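Copper-transporting ATPase PAA1, chloroplastic (Arabidopsis thaliana, PDB 5LBD) transports monovalent copper across the plastid envelope at the expense of ATP, with this chain as its nucleotide-binding N-domain. Local coordinates at residues 60-63 with 64-68; 87-90 with 91-94. The protein carries 2 engineered substitutions. All blocks are in the same frame, centred on the assembly; numbering follows the deposited sequence.

Contact 1. Residues 60-63 with 64-68; sequences MKAE and DGTFT
T66 grips the backbone carbonyl of E63 twice, closing a type II beta turn that runs from E63 to T66. In the conformer described, one of two modelled, the hydroxyl OG1 of T66 donates to E63 O at 2.8 Å, with OG1 tilted 20° from the carbonyl plane. T66 N donates to the same E63 O at 3.2 Å with an N-H...O angle of 159°, the bond that defines the turn. One oxygen thus serves two donors of a single residue, because chi1 of T66 (67°) sets OG1 between its own N and carbonyl carbon, next to the amide. The methyl branch packs across the side chain of E63: T66 CG2 lies 3.7 Å from E63 CB, and 4.0 Å from the carboxylate atom E63 OE2. On the inner side of the bend, A62 CB stands 4.5 Å from T66 OG1. The turn owes its form to D64 and G65, the first polyproline-like in its backbone and the glycine at positive phi, the type II pattern. Just beyond, T68 OG1 donates to T66 O at 3.1 Å, coming in from above the carbonyl plane rather than along a lone pair. T66 OG1 also hydrogen-bonds to I78 N, and E63 shares backbone hydrogen bonding with I78. A62, E63 and F67 touch A77, I78 and A75, respectively. This surface turn, reached from helix 43-52, is therefore laid against strand 74-79 as the chain enters the edge strand 68-70, while selenomethionine M60 leans on helix 26-37.

Contact 2. Residues 87-90 with 91-94; sequences GTLE and WVKR
W91 N is held by T88 OG1 at 3.0 Å, a capping bond that makes T88 the N-cap of helix 89-94. Followed outward, the W91 side chain first sets CB against that hydroxyl, 3.3 Å from T88 OG1, the two side chains crossing at about a right angle. With CG anti to the backbone N (chi1 171°), the indole is carried outward from the first turn, and of its ring the CD1 corner comes to 3.9 Å from G87 CA, where a glycine leaves room for it. Further round, W91 NE1 hydrogen-bonds to A75 O, fixing the rotation of the buried ring. On the benzo side, W91 CE3 lies 3.9 Å above one face of the R94 guanidinium, offset toward its rim; a salt bridge from R94 NH2 to E70 OE2 steadies that group. The ring of H95 also meets the indole, the planes at about 50°. The first turn is completed by V92 N donating to T88 O (3.1 Å) and K93 N to L89 O (3.0 Å). Near the end of the extended K93 chain, CE touches the branch point of L89, 3.9 Å from L89 CG, at an oblique crossing. The helix follows strand 82-87 directly: W91 and V92 rest on T85, L89 and V92 touch Y117 of strand 115-120, and W91 reaches over to strand 74-79.

In the fold
After strand 7-11 and helices 26-37 and 43-52, the chain meets contact 1, which closes a tight turn in the loop before edge strand 68-70. It then runs through strands 68-70, 74-79 and 82-87, neighbours in the antiparallel sheet, before contact 2 starts helix 89-94. The contacts stand in series, neither nesting nor crossing, with centres about 19 Å apart and nearest atoms about 5 Å apart. Strand 74-79 links them, since both meet it at A75. Contact 1 thus fastens the incoming loop to the sheet, and contact 2 opens a helix whose W91 and V92 pack on the sheet, before the chain goes on to helix 101-107.

Contact 1. Residues 60-63 with 64-68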
# COMPACT_ATOMS: atom_id res chain seq x y z
N MSE A 60 11.81 -6.07 -3.80
CA MSE A 60 11.70 -5.88 -2.37
C MSE A 60 10.81 -6.96 -1.81
O MSE A 60 9.78 -7.27 -2.41
CB MSE A 60 11.08 -4.53 -2.04
CG MSE A 60 11.70 -3.35 -2.74
SE MSE A 60 10.56 -1.81 -2.37
CE MSE A 60 11.50 -0.42 -3.37
N LYS A 61 11.18 -7.51 -0.66
CA LYS A 61 10.36 -8.53 -0.02
C LYS A 61 10.07 -8.16 1.42
O LYS A 61 10.88 -7.53 2.11
CB LYS A 61 11.04 -9.91 -0.08
CG LYS A 61 10.55 -10.80 -1.21
CD LYS A 61 11.17 -12.22 -1.17
CE LYS A 61 12.58 -12.25 -1.78
NZ LYS A 61 13.04 -13.63 -2.19
N ALA A 62 8.89 -8.57 1.87
CA ALA A 62 8.56 -8.51 3.27
C ALA A 62 9.46 -9.45 4.06
O ALA A 62 9.83 -10.53 3.60
CB ALA A 62 7.08 -8.88 3.48
N GLU A 63 9.77 -9.03 5.27
CA GLU A 63 10.55 -9.91 6.16
C GLU A 63 9.71 -11.12 6.52
O GLU A 63 8.56 -11.01 6.81
CB GLU A 63 11.09 -9.23 7.43
CG GLU A 63 12.04 -8.11 7.19
CD GLU A 63 12.59 -7.46 8.49
OE1 GLU A 63 13.51 -6.64 8.41
OE2 GLU A 63 12.05 -7.78 9.58
N ASP A 64 10.35 -12.28 6.57
CA ASP A 64 9.63 -13.50 6.88
C ASP A 64 8.92 -13.39 8.22
O ASP A 64 9.50 -12.92 9.21
CB ASP A 64 10.59 -14.69 6.90
CG ASP A 64 11.34 -14.85 5.60
OD1 ASP A 64 10.89 -14.27 4.58
OD2 ASP A 64 12.37 -15.56 5.60
N GLY A 65 7.66 -13.78 8.25
CA GLY A 65 6.89 -13.81 9.47
C GLY A 65 6.33 -12.48 9.95
O GLY A 65 5.71 -12.45 11.01
N THR A 66 6.53 -11.38 9.22
CA THR A 66 6.05 -10.08 9.66
C THR A 66 4.71 -9.69 9.05
O THR A 66 4.13 -8.69 9.47
CB THR A 66 7.06 -8.97 9.35
OG1 THR A 66 7.17 -8.79 7.93
CG2 THR A 66 8.42 -9.30 9.96
N PHE A 67 4.20 -10.42 8.06
CA PHE A 67 2.91 -10.08 7.48
C PHE A 67 1.79 -10.29 8.48
O PHE A 67 1.71 -11.36 9.10
CB PHE A 67 2.64 -10.92 6.23
CG PHE A 67 1.29 -10.67 5.66
CD1 PHE A 67 1.08 -9.62 4.81
CD2 PHE A 67 0.21 -11.47 6.02
CE1 PHE A 67 -0.16 -9.36 4.29
CE2 PHE A 67 -1.06 -11.21 5.51
CZ PHE A 67 -1.24 -10.15 4.65
N THR A 68 0.95 -9.29 8.63
CA THR A 68 -0.11 -9.22 9.62
C THR A 68 -1.30 -8.54 8.95
O THR A 68 -1.12 -7.58 8.20
CB THR A 68 0.37 -8.45 10.87
OG1 THR A 68 1.65 -8.96 11.33
CG2 THR A 68 -0.64 -8.56 11.99

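Contact 2. Residues 87-90 with 91-94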
# COMPACT_ATOMS: atom_id res chain seq x y z
N GLY A 87 -4.09 -0.18 3.62
CA GLY A 87 -5.45 -0.35 4.10
C GLY A 87 -6.22 0.93 4.20
O GLY A 87 -5.98 1.89 3.46
N THR A 88 -7.23 0.92 5.08
CA THR A 88 -8.03 2.10 5.26
C THR A 88 -7.20 3.24 5.85
O THR A 88 -6.14 3.03 6.45
CB THR A 88 -9.21 1.86 6.22
OG1 THR A 88 -8.69 1.55 7.51
CG2 THR A 88 -10.08 0.73 5.75
N LEU A 89 -7.74 4.44 5.75
CA LEU A 89 -7.10 5.59 6.38
C LEU A 89 -6.98 5.38 7.89
O LEU A 89 -5.94 5.68 8.48
CB LEU A 89 -7.89 6.85 6.06
CG LEU A 89 -7.33 8.15 6.63
CD1 LEU A 89 -5.91 8.38 6.11
CD2 LEU A 89 -8.22 9.32 6.30
N GLU A 90 -8.02 4.80 8.51
CA GLU A 90 -7.98 4.53 9.95
C GLU A 90 -6.85 3.57 10.28
O GLU A 90 -6.16 3.74 11.29
CB GLU A 90 -9.31 3.94 10.44
CG GLU A 90 -10.54 4.75 10.08
CD GLU A 90 -11.19 4.25 8.77
OE1 GLU A 90 -10.81 4.73 7.67
OE2 GLU A 90 -12.08 3.35 8.82
N TRP A 91 -6.67 2.54 9.44
CA TRP A 91 -5.63 1.53 9.66
C TRP A 91 -4.24 2.15 9.61
O TRP A 91 -3.40 1.90 10.48
CB TRP A 91 -5.77 0.44 8.60
CG TRP A 91 -4.71 -0.57 8.51
CD1 TRP A 91 -3.72 -0.64 7.58
CD2 TRP A 91 -4.57 -1.72 9.35
NE1 TRP A 91 -2.95 -1.75 7.81
CE2 TRP A 91 -3.46 -2.44 8.88
CE3 TRP A 91 -5.28 -2.20 10.44
CZ2 TRP A 91 -3.04 -3.63 9.47
CZ3 TRP A 91 -4.86 -3.40 11.04
CH2 TRP A 91 -3.75 -4.09 10.57
N VAL A 92 -3.97 2.97 8.61
CA VAL A 92 -2.63 3.50 8.49
C VAL A 92 -2.35 4.53 9.57
O VAL A 92 -1.22 4.65 10.04
CB VAL A 92 -2.41 4.05 7.07
CG1 VAL A 92 -2.70 2.96 6.02
CG2 VAL A 92 -3.24 5.30 6.82
N LYS A 93 -3.36 5.31 9.97
CA LYS A 93 -3.19 6.22 11.10
C LYS A 93 -2.98 5.46 12.41
O LYS A 93 -2.23 5.92 13.29
CB LYS A 93 -4.42 7.10 11.25
CG LYS A 93 -4.64 8.17 10.20
CD LYS A 93 -5.97 8.88 10.53
CE LYS A 93 -6.19 10.16 9.76
NZ LYS A 93 -7.44 10.84 10.27
N ARG A 94 -3.68 4.34 12.58
CA ARG A 94 -3.54 3.60 13.83
C ARG A 94 -2.12 3.08 13.97
O ARG A 94 -1.58 2.99 15.08
CB ARG A 94 -4.52 2.43 13.88
CG ARG A 94 -4.81 1.92 15.25
CD ARG A 94 -5.58 0.61 15.07
NE ARG A 94 -4.69 -0.53 14.87
CZ ARG A 94 -5.10 -1.75 14.56
NH1 ARG A 94 -6.38 -2.00 14.30
NH2 ARG A 94 -4.23 -2.74 14.49